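PDB 3CNN: ribosome biogenesis GTPase A from Thermotoga maritima, which binds GTP and is probably a GTPase that binds 23S rRNA and is required for a late step of 50S ribosomal subunit assembly. Local coordinates for residues V26-A31 with P108-S113; K65-F70 with S244-E249; A100-V105 with V146-T151. All blocks are in the same frame, centred on the assembly; numbering follows the deposited sequence.

Interaction 1 (V26-A31 with P108-S113); sequences VEVRDA and PNTGKS. With GTP (guanosine-5'-triphosphate), chain B.
D30 and T110 bring the backbones of the two segments closest, their CA atoms 5.6 Å apart, where the end of strand 24-30 backs onto the turn entering helix 112-120. That turn is the P-loop (Walker A motif), and N109 to S113 bind GTP. G111 occupies the N-cap position with phi 107°, where a side chain would collide with the carbonyl O of T110; the guanine N7 also leaves no room for one. The amides beyond it converge on the beta-phosphate: K112 N reaches GTP O1B at 2.9 Å, and S113 N and OG both grip GTP O2B.

Across the contact, T110 OG1 donates to V28 O (2.8 Å) from above the carbonyl plane. With chi1 at 63° the hydroxyl turns to the V28 carbonyl while CG2 stays anti to the carbonyl carbon of T110. V28 CG1 lies against T110 O at 3.4 Å, while V28 CB meets K112 CG at 4.0 Å. From there the lysine chain bends at chi3 and chi4, folding NZ back to bond GTP O1B, GTP O1G (2.9 Å) and the V107 carbonyl. A methionine in place of K112 would probably leave the beta- and gamma-phosphate oxygens without their shared positive mate.

V28 and K112 both pack on I104 of strand 101-106, K112 also touches P152 and I154 of strand 147-154, and N54 from strand 48-54 bonds T110 O.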
loop_
_atom_site.group_PDB
_atom_site.type_symbol
_atom_site.label_atom_id
_atom_site.label_comp_id
_atom_site.label_asym_id
_atom_site.label_seq_id
_atom_site.Cartn_x
_atom_site.Cartn_y
_atom_site.Cartn_z
ATOM N N VAL A 26 4.539 -1.843 13.340
ATOM C CA VAL A 26 5.023 -1.544 11.989
ATOM C C VAL A 26 3.844 -1.270 11.029
ATOM O O VAL A 26 3.025 -2.147 10.729
ATOM C CB VAL A 26 5.980 -2.637 11.457
ATOM C CG1 VAL A 26 6.504 -2.266 10.098
ATOM C CG2 VAL A 26 7.160 -2.809 12.419
ATOM N N GLU A 27 3.761 -0.019 10.596
ATOM C CA GLU A 27 2.696 0.448 9.703
ATOM C C GLU A 27 3.208 0.325 8.274
ATOM O O GLU A 27 4.027 1.121 7.831
ATOM C CB GLU A 27 2.334 1.897 10.050
ATOM C CG GLU A 27 1.061 2.421 9.399
ATOM C CD GLU A 27 0.831 3.899 9.692
ATOM O OE1 GLU A 27 -0.278 4.388 9.439
ATOM O OE2 GLU A 27 1.753 4.589 10.160
ATOM N N VAL A 28 2.746 -0.712 7.582
ATOM C CA VAL A 28 3.142 -0.989 6.217
ATOM C C VAL A 28 2.297 -0.167 5.220
ATOM O O VAL A 28 1.084 -0.426 5.022
ATOM C CB VAL A 28 2.998 -2.480 5.907
ATOM C CG1 VAL A 28 3.455 -2.778 4.477
ATOM C CG2 VAL A 28 3.756 -3.334 6.953
ATOM N N ARG A 29 2.954 0.815 4.597
ATOM C CA ARG A 29 2.308 1.719 3.652
ATOM C C ARG A 29 2.835 1.425 2.271
ATOM O O ARG A 29 3.835 0.705 2.134
ATOM C CB ARG A 29 2.580 3.182 4.010
ATOM C CG ARG A 29 2.226 3.544 5.415
ATOM C CD ARG A 29 2.205 5.017 5.582
ATOM N NE ARG A 29 1.946 5.355 6.967
ATOM C CZ ARG A 29 1.821 6.589 7.444
ATOM N NH1 ARG A 29 1.902 7.627 6.634
ATOM N NH2 ARG A 29 1.594 6.780 8.750
ATOM N N ASP A 30 2.164 1.970 1.250
ATOM C CA ASP A 30 2.643 1.885 -0.117
ATOM C C ASP A 30 3.394 3.195 -0.328
ATOM O O ASP A 30 2.859 4.260 -0.029
ATOM C CB ASP A 30 1.464 1.689 -1.089
ATOM C CG ASP A 30 1.905 1.243 -2.489
ATOM O OD1 ASP A 30 2.817 1.852 -3.057
ATOM O OD2 ASP A 30 1.334 0.281 -3.050
ATOM N N ALA A 31 4.653 3.123 -0.765
ATOM C CA ALA A 31 5.480 4.341 -0.982
ATOM C C ALA A 31 4.902 5.264 -2.047
ATOM O O ALA A 31 5.183 6.471 -2.055
ATOM C CB ALA A 31 6.945 3.973 -1.336
ATOM N N PRO A 108 -5.571 -2.818 3.410
ATOM C CA PRO A 108 -5.352 -3.995 2.569
ATOM C C PRO A 108 -4.299 -3.804 1.469
ATOM O O PRO A 108 -4.103 -2.685 0.983
ATOM C CB PRO A 108 -6.730 -4.225 1.928
ATOM C CG PRO A 108 -7.709 -3.650 2.914
ATOM C CD PRO A 108 -6.999 -2.435 3.463
ATOM N N ASN A 109 -3.639 -4.905 1.110
ATOM C CA ASN A 109 -2.804 -5.027 -0.093
ATOM C C ASN A 109 -1.395 -4.413 -0.037
ATOM O O ASN A 109 -0.636 -4.542 -0.993
ATOM C CB ASN A 109 -3.566 -4.504 -1.328
ATOM C CG ASN A 109 -2.979 -5.016 -2.630
ATOM O OD1 ASN A 109 -2.819 -6.214 -2.812
ATOM N ND2 ASN A 109 -2.647 -4.108 -3.532
ATOM N N THR A 110 -1.034 -3.763 1.070
ATOM C CA THR A 110 0.245 -3.029 1.148
ATOM C C THR A 110 1.501 -3.910 1.277
ATOM O O THR A 110 2.649 -3.415 1.197
ATOM C CB THR A 110 0.201 -1.946 2.219
ATOM O OG1 THR A 110 0.008 -2.564 3.507
ATOM C CG2 THR A 110 -0.960 -0.980 1.930
ATOM N N GLY A 111 1.280 -5.215 1.442
ATOM C CA GLY A 111 2.374 -6.188 1.444
ATOM C C GLY A 111 2.694 -6.747 2.821
ATOM O O GLY A 111 3.838 -7.127 3.086
ATOM N N LYS A 112 1.682 -6.809 3.687
ATOM C CA LYS A 112 1.855 -7.188 5.093
ATOM C C LYS A 112 2.215 -8.658 5.299
ATOM O O LYS A 112 3.065 -8.971 6.129
ATOM C CB LYS A 112 0.601 -6.857 5.890
ATOM C CG LYS A 112 0.274 -5.384 5.934
ATOM C CD LYS A 112 -1.053 -5.138 6.680
ATOM C CE LYS A 112 -2.255 -5.790 6.015
ATOM N NZ LYS A 112 -2.523 -5.190 4.693
ATOM N N SER A 113 1.557 -9.545 4.546
ATOM C CA SER A 113 1.850 -10.983 4.564
ATOM C C SER A 113 3.237 -11.277 4.016
ATOM O O SER A 113 3.983 -12.059 4.599
ATOM C CB SER A 113 0.814 -11.744 3.748
ATOM O OG SER A 113 -0.465 -11.493 4.285
HETATM P PG GTP B . -4.069 -8.144 2.355
HETATM O O1G GTP B . -4.224 -7.238 3.580
HETATM O O2G GTP B . -5.191 -7.842 1.371
HETATM O O3G GTP B . -4.174 -9.622 2.710
HETATM O O3B GTP B . -2.657 -7.940 1.589
HETATM P PB GTP B . -1.225 -7.841 2.327
HETATM O O1B GTP B . -1.116 -6.512 3.040
HETATM O O2B GTP B . -1.006 -9.001 3.266
HETATM O O3A GTP B . -0.248 -7.802 1.078
HETATM P PA GTP B . 0.414 -8.992 0.265
HETATM O O1A GTP B . 1.770 -9.281 0.857
HETATM O O2A GTP B . -0.448 -10.206 0.071
HETATM O "O5'" GTP B . 0.690 -8.228 -1.126
HETATM C "C5'" GTP B . -0.318 -8.007 -2.089
HETATM C "C4'" GTP B . 0.361 -8.015 -3.448
HETATM O "O4'" GTP B . 1.453 -7.119 -3.433
HETATM C "C3'" GTP B . 0.937 -9.370 -3.783
HETATM O "O3'" GTP B . 0.670 -9.636 -5.144
HETATM C "C2'" GTP B . 2.423 -9.217 -3.551
HETATM O "O2'" GTP B . 3.131 -10.046 -4.435
HETATM C "C1'" GTP B . 2.649 -7.747 -3.844
HETATM N N9 GTP B . 3.791 -7.113 -3.139
HETATM C C8 GTP B . 4.068 -7.135 -1.784
HETATM N N7 GTP B . 5.189 -6.415 -1.575
HETATM C C5 GTP B . 5.644 -5.944 -2.767
HETATM C C6 GTP B . 6.738 -5.156 -3.119
HETATM O O6 GTP B . 7.531 -4.764 -2.256
HETATM N N1 GTP B . 6.941 -4.816 -4.450
HETATM C C2 GTP B . 6.054 -5.265 -5.416
HETATM N N2 GTP B . 6.239 -4.950 -6.691
HETATM N N3 GTP B . 4.967 -6.039 -5.053
HETATM C C4 GTP B . 4.767 -6.374 -3.754
#

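Interaction 2 (K65-F70 with S244-E249); sequences KKWVEF and SFERPE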
loop_
_atom_site.group_PDB
_atom_site.type_symbol
_atom_site.label_atom_id
_atom_site.label_comp_id
_atom_site.label_asym_id
_atom_site.label_seq_id
_atom_site.Cartn_x
_atom_site.Cartn_y
_atom_site.Cartn_z
ATOM N N LYS A 65 12.112 9.395 -1.940
ATOM C CA LYS A 65 13.081 10.190 -1.163
ATOM C C LYS A 65 12.452 11.436 -0.549
ATOM O O LYS A 65 12.805 11.843 0.560
ATOM C CB LYS A 65 14.277 10.613 -2.025
ATOM C CG LYS A 65 15.490 9.675 -1.969
ATOM C CD LYS A 65 16.607 10.172 -2.895
ATOM C CE LYS A 65 17.731 9.129 -3.040
ATOM N NZ LYS A 65 17.410 7.993 -3.984
ATOM N N LYS A 66 11.521 12.048 -1.265
ATOM C CA LYS A 66 10.883 13.234 -0.741
ATOM C C LYS A 66 9.929 12.912 0.393
ATOM O O LYS A 66 9.802 13.711 1.321
ATOM C CB LYS A 66 10.230 14.063 -1.855
ATOM C CG LYS A 66 11.201 15.093 -2.491
ATOM C CD LYS A 66 12.360 14.420 -3.268
ATOM C CE LYS A 66 13.706 15.115 -3.062
ATOM N NZ LYS A 66 14.279 14.885 -1.695
ATOM N N TRP A 67 9.282 11.742 0.333
ATOM C CA TRP A 67 8.467 11.256 1.456
ATOM C C TRP A 67 9.314 10.907 2.685
ATOM O O TRP A 67 8.909 11.175 3.815
ATOM C CB TRP A 67 7.584 10.065 1.058
ATOM C CG TRP A 67 6.399 10.456 0.255
ATOM C CD1 TRP A 67 6.211 10.242 -1.080
ATOM C CD2 TRP A 67 5.241 11.163 0.717
ATOM N NE1 TRP A 67 5.003 10.754 -1.477
ATOM C CE2 TRP A 67 4.387 11.329 -0.396
ATOM C CE3 TRP A 67 4.841 11.675 1.963
ATOM C CZ2 TRP A 67 3.157 11.974 -0.301
ATOM C CZ3 TRP A 67 3.625 12.321 2.057
ATOM C CH2 TRP A 67 2.794 12.464 0.925
ATOM N N VAL A 68 10.489 10.327 2.458
ATOM C CA VAL A 68 11.421 10.036 3.549
ATOM C C VAL A 68 11.774 11.323 4.305
ATOM O O VAL A 68 11.633 11.371 5.528
ATOM C CB VAL A 68 12.676 9.279 3.069
ATOM C CG1 VAL A 68 13.702 9.156 4.180
ATOM C CG2 VAL A 68 12.306 7.881 2.580
ATOM N N GLU A 69 12.181 12.361 3.569
ATOM C CA GLU A 69 12.579 13.642 4.154
ATOM C C GLU A 69 11.432 14.243 4.938
ATOM O O GLU A 69 11.627 14.760 6.040
ATOM C CB GLU A 69 13.015 14.639 3.070
ATOM C CG GLU A 69 14.061 14.132 2.090
ATOM C CD GLU A 69 15.460 14.622 2.404
ATOM O OE1 GLU A 69 15.673 15.868 2.395
ATOM O OE2 GLU A 69 16.347 13.759 2.643
ATOM N N PHE A 70 10.234 14.158 4.357
ATOM C CA PHE A 70 9.018 14.691 4.950
ATOM C C PHE A 70 8.706 14.055 6.309
ATOM O O PHE A 70 8.446 14.776 7.271
ATOM C CB PHE A 70 7.837 14.545 3.976
ATOM C CG PHE A 70 6.499 14.888 4.583
ATOM C CD1 PHE A 70 6.023 16.191 4.559
ATOM C CD2 PHE A 70 5.716 13.907 5.181
ATOM C CE1 PHE A 70 4.785 16.510 5.121
ATOM C CE2 PHE A 70 4.486 14.224 5.747
ATOM C CZ PHE A 70 4.024 15.524 5.719
ATOM N N SER A 244 4.518 6.998 -8.825
ATOM C CA SER A 244 3.893 7.351 -7.528
ATOM C C SER A 244 2.673 8.260 -7.725
ATOM O O SER A 244 2.563 8.952 -8.737
ATOM C CB SER A 244 4.900 7.979 -6.552
ATOM O OG SER A 244 5.960 7.076 -6.292
ATOM N N PHE A 245 1.760 8.253 -6.758
ATOM C CA PHE A 245 0.431 8.830 -6.955
ATOM C C PHE A 245 0.215 10.020 -6.066
ATOM O O PHE A 245 -0.761 10.746 -6.218
ATOM C CB PHE A 245 -0.651 7.772 -6.721
ATOM C CG PHE A 245 -0.420 6.501 -7.497
ATOM C CD1 PHE A 245 -0.335 6.529 -8.894
ATOM C CD2 PHE A 245 -0.240 5.295 -6.835
ATOM C CE1 PHE A 245 -0.107 5.367 -9.621
ATOM C CE2 PHE A 245 -0.009 4.126 -7.543
ATOM C CZ PHE A 245 0.059 4.160 -8.949
ATOM N N GLU A 246 1.137 10.227 -5.132
ATOM C CA GLU A 246 1.122 11.458 -4.365
ATOM C C GLU A 246 2.517 11.888 -3.891
ATOM O O GLU A 246 3.441 11.056 -3.763
ATOM C CB GLU A 246 0.064 11.425 -3.237
ATOM C CG GLU A 246 0.300 10.443 -2.119
ATOM C CD GLU A 246 -0.930 10.218 -1.243
ATOM O OE1 GLU A 246 -1.901 11.011 -1.251
ATOM O OE2 GLU A 246 -0.928 9.213 -0.523
ATOM N N ARG A 247 2.636 13.196 -3.657
ATOM C CA ARG A 247 3.881 13.891 -3.337
ATOM C C ARG A 247 3.636 14.735 -2.088
ATOM O O ARG A 247 2.518 15.185 -1.879
ATOM C CB ARG A 247 4.290 14.776 -4.521
ATOM C CG ARG A 247 5.112 14.027 -5.537
ATOM C CD ARG A 247 4.737 14.272 -6.998
ATOM N NE ARG A 247 5.311 13.184 -7.799
ATOM C CZ ARG A 247 4.635 12.143 -8.296
ATOM N NH1 ARG A 247 3.313 12.041 -8.132
ATOM N NH2 ARG A 247 5.289 11.205 -8.979
ATOM N N PRO A 248 4.660 14.929 -1.231
ATOM C CA PRO A 248 4.368 15.694 -0.003
ATOM C C PRO A 248 3.956 17.159 -0.261
ATOM O O PRO A 248 3.232 17.742 0.550
ATOM C CB PRO A 248 5.671 15.612 0.805
ATOM C CG PRO A 248 6.538 14.600 0.096
ATOM C CD PRO A 248 6.068 14.493 -1.309
ATOM N N GLU A 249 4.399 17.728 -1.383
ATOM C CA GLU A 249 3.999 19.080 -1.805
ATOM C C GLU A 249 2.498 19.208 -2.078
ATOM O O GLU A 249 1.923 20.289 -1.908
ATOM C CB GLU A 249 4.756 19.503 -3.068
ATOM C CG GLU A 249 6.261 19.337 -2.985
ATOM C CD GLU A 249 6.734 18.004 -3.542
ATOM O OE1 GLU A 249 6.716 17.838 -4.789
ATOM O OE2 GLU A 249 7.140 17.138 -2.730
#
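W67 and P248 join helix 61-73 of the GTPase domain to the C-terminal tail, an irregular segment that returns to this domain after helix 224-236. Their CA atoms lie 6.2 Å apart. The indole is held at its edge and over one face. At the edge, W67 NE1 donates to E246 O at 2.8 Å with an N-H...O angle of 157°; the acceptor lies in the ring plane, whereas the donor stands above the carbonyl plane of E246. Over the face sits the pyrrolidine of P248, making a CH-pi contact in which CG is 3.8 Å from the centroid of the six-membered ring. The backbone follows the same face, with P248 N 3.4 Å from W67 CZ2. This combination of an in-plane bond and a proline laid on the ring fixes the rotation of the indole.

The helix follows strand 48-54, at whose end the GTP-binding residues N54 to D57 form the NKxD motif. In this circularly permuted G domain that motif precedes the P-loop in sequence. The tail packs on the helix that comes after the motif.

P248 also bridges to the next turn of the helix. F70 points its CG anti to the backbone N (chi1 172°), which brings F70 CD1 to 3.8 Å from P248 CB, and P248 CG rests 3.6 Å from K66 O. E246 CG touches W67 CZ2 at 3.7 Å, and beyond it the extended chain takes its carboxylate to A36 N and, in a salt bridge, to K167. Within the tail, R247 NH1 bonds S244 O at 3.2 Å. F35 meets the tryptophan edge-to-face, adding a ring from the loop after strand 24-30.

Interaction 3 (A100-V105 with V146-T151); sequences ARVLIV and VKILDT
R101 and V102 pair with K147 and I148 in a parallel ladder, the two short strands inclined at 29°. Three backbone hydrogen bonds hold it: K147 N to A100 O, V102 N to K147 O at 2.9 Å and L149 N to V102 O at 3.0 Å. Beyond L149 a water takes over, accepting from I104 N (2.9 Å) and donating to L149 O and T151 O, bridging the strands where they diverge.

Both strands belong to the mixed sheet of the G domain, 101-106 leading into the P-loop and 147-154 carrying D150 to G153, the DxxG motif of GTPases; G153 binds GTP.

Apolar contacts line both faces. On the one bearing V102 and I148, V102 CB packs on I148 CG1 at 3.9 Å and I104 CG1 on I148 CG2 at 4.1 Å, in a layer that L119 and I116 of helix 112-120 cover. L103 CD1 meets L149 CD1 at 3.9 Å.

Charged chains share the face of R101 and K147. The two extend alongside each other, and K147 CD rests on the guanidinium face of R101, away from its centre; the bend at chi4 (57°) leaves K147 NZ 4.4 Å from R101 NH2. These like charges probably repel; any attraction is more likely to come from the alkyl carbons of K147 lying on the guanidinium. W139 of strand 139-141 touches both side chains.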
loop_
_atom_site.group_PDB
_atom_site.type_symbol
_atom_site.label_atom_id
_atom_site.label_comp_id
_atom_site.label_asym_id
_atom_site.label_seq_id
_atom_site.Cartn_x
_atom_site.Cartn_y
_atom_site.Cartn_z
ATOM N N ALA A 100 10.926 -5.739 22.193
ATOM C CA ALA A 100 9.867 -5.509 21.201
ATOM C C ALA A 100 8.906 -6.684 21.095
ATOM O O ALA A 100 9.323 -7.831 20.936
ATOM C CB ALA A 100 10.458 -5.204 19.840
ATOM N N ARG A 101 7.617 -6.377 21.218
ATOM C CA ARG A 101 6.558 -7.272 20.778
ATOM C C ARG A 101 5.820 -6.512 19.668
ATOM O O ARG A 101 5.301 -5.425 19.898
ATOM C CB ARG A 101 5.629 -7.637 21.941
ATOM C CG ARG A 101 6.348 -8.255 23.147
ATOM C CD ARG A 101 5.424 -8.380 24.382
ATOM N NE ARG A 101 5.186 -9.779 24.804
ATOM C CZ ARG A 101 6.098 -10.579 25.381
ATOM N NH1 ARG A 101 7.349 -10.163 25.610
ATOM N NH2 ARG A 101 5.756 -11.823 25.725
ATOM N N VAL A 102 5.793 -7.073 18.464
ATOM C CA VAL A 102 5.485 -6.280 17.272
ATOM C C VAL A 102 4.204 -6.701 16.552
ATOM O O VAL A 102 3.961 -7.887 16.321
ATOM C CB VAL A 102 6.668 -6.292 16.261
ATOM C CG1 VAL A 102 6.319 -5.529 14.970
ATOM C CG2 VAL A 102 7.948 -5.743 16.902
ATOM N N LEU A 103 3.398 -5.705 16.189
ATOM C CA LEU A 103 2.269 -5.910 15.284
ATOM C C LEU A 103 2.570 -5.302 13.916
ATOM O O LEU A 103 2.999 -4.153 13.813
ATOM C CB LEU A 103 0.964 -5.348 15.881
ATOM C CG LEU A 103 -0.304 -5.319 15.010
ATOM C CD1 LEU A 103 -0.879 -6.684 14.721
ATOM C CD2 LEU A 103 -1.354 -4.432 15.637
ATOM N N ILE A 104 2.386 -6.110 12.876
ATOM C CA ILE A 104 2.417 -5.620 11.495
ATOM C C ILE A 104 0.999 -5.150 11.143
ATOM O O ILE A 104 0.039 -5.930 11.208
ATOM C CB ILE A 104 2.903 -6.707 10.485
ATOM C CG1 ILE A 104 4.262 -7.323 10.908
ATOM C CG2 ILE A 104 2.961 -6.142 9.063
ATOM C CD1 ILE A 104 5.402 -6.328 11.143
ATOM N N VAL A 105 0.874 -3.872 10.793
ATOM C CA VAL A 105 -0.437 -3.280 10.524
ATOM C C VAL A 105 -0.490 -2.523 9.172
ATOM O O VAL A 105 0.532 -2.070 8.653
ATOM C CB VAL A 105 -0.861 -2.372 11.709
ATOM C CG1 VAL A 105 -0.561 -0.917 11.436
ATOM C CG2 VAL A 105 -2.312 -2.552 12.011
ATOM N N VAL A 146 13.144 -11.113 19.909
ATOM C CA VAL A 146 12.059 -10.190 19.527
ATOM C C VAL A 146 10.872 -10.996 19.027
ATOM O O VAL A 146 11.034 -11.960 18.281
ATOM C CB VAL A 146 12.515 -9.156 18.469
ATOM C CG1 VAL A 146 11.308 -8.512 17.739
ATOM C CG2 VAL A 146 13.414 -8.090 19.112
ATOM N N LYS A 147 9.683 -10.625 19.482
ATOM C CA LYS A 147 8.463 -11.350 19.114
ATOM C C LYS A 147 7.653 -10.544 18.096
ATOM O O LYS A 147 7.565 -9.316 18.193
ATOM C CB LYS A 147 7.600 -11.622 20.353
ATOM C CG LYS A 147 7.906 -12.893 21.097
ATOM C CD LYS A 147 7.097 -12.952 22.393
ATOM C CE LYS A 147 7.621 -14.013 23.346
ATOM N NZ LYS A 147 9.079 -13.828 23.695
ATOM N N ILE A 148 7.057 -11.246 17.135
ATOM C CA ILE A 148 6.201 -10.620 16.121
ATOM C C ILE A 148 4.971 -11.486 15.927
ATOM O O ILE A 148 5.100 -12.688 15.721
ATOM C CB ILE A 148 6.957 -10.421 14.754
ATOM C CG1 ILE A 148 8.259 -9.624 14.956
ATOM C CG2 ILE A 148 6.036 -9.746 13.694
ATOM C CD1 ILE A 148 9.230 -9.688 13.823
ATOM N N LEU A 149 3.778 -10.894 16.015
ATOM C CA LEU A 149 2.543 -11.649 15.765
ATOM C C LEU A 149 2.593 -12.161 14.333
ATOM O O LEU A 149 3.056 -11.446 13.444
ATOM C CB LEU A 149 1.289 -10.789 16.006
ATOM C CG LEU A 149 1.006 -10.335 17.452
ATOM C CD1 LEU A 149 -0.041 -9.230 17.525
ATOM C CD2 LEU A 149 0.625 -11.511 18.382
ATOM N N ASP A 150 2.152 -13.397 14.109
ATOM C CA ASP A 150 2.267 -13.999 12.773
ATOM C C ASP A 150 1.126 -13.616 11.814
ATOM O O ASP A 150 1.096 -14.077 10.663
ATOM C CB ASP A 150 2.456 -15.529 12.841
ATOM C CG ASP A 150 1.240 -16.267 13.394
ATOM O OD1 ASP A 150 1.291 -17.520 13.397
ATOM O OD2 ASP A 150 0.242 -15.629 13.827
ATOM N N THR A 151 0.207 -12.783 12.313
ATOM C CA THR A 151 -0.950 -12.309 11.574
ATOM C C THR A 151 -0.967 -10.780 11.642
ATOM O O THR A 151 -0.806 -10.205 12.731
ATOM C CB THR A 151 -2.263 -12.879 12.175
ATOM O OG1 THR A 151 -2.171 -14.303 12.248
ATOM C CG2 THR A 151 -3.470 -12.526 11.331
HETATM O O HOH W 1 1.595 -8.914 13.142
#

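Interactions 1 and 3 are joined within one sheet, where strands 24-30 and 101-106 are neighbours: V26 O and V105 N, and V28 N and V105 O, probably form hydrogen bonds, each 2.8 Å long. Beside them V28 CG2 packs on I104 CG2 at 3.6 Å, so the residues behind the P-loop continue into the strand pair of interaction 3. The centres of these two contacts are about 14 Å apart. Interaction 2 lies on another side of interaction 1, about 17 Å from it between centres, and meets it where A31 O packs against W67 CD1. Interactions 2 and 3 do not touch, their nearest atoms being about 15 Å apart; of the three, interaction 1 holds the triphosphate directly.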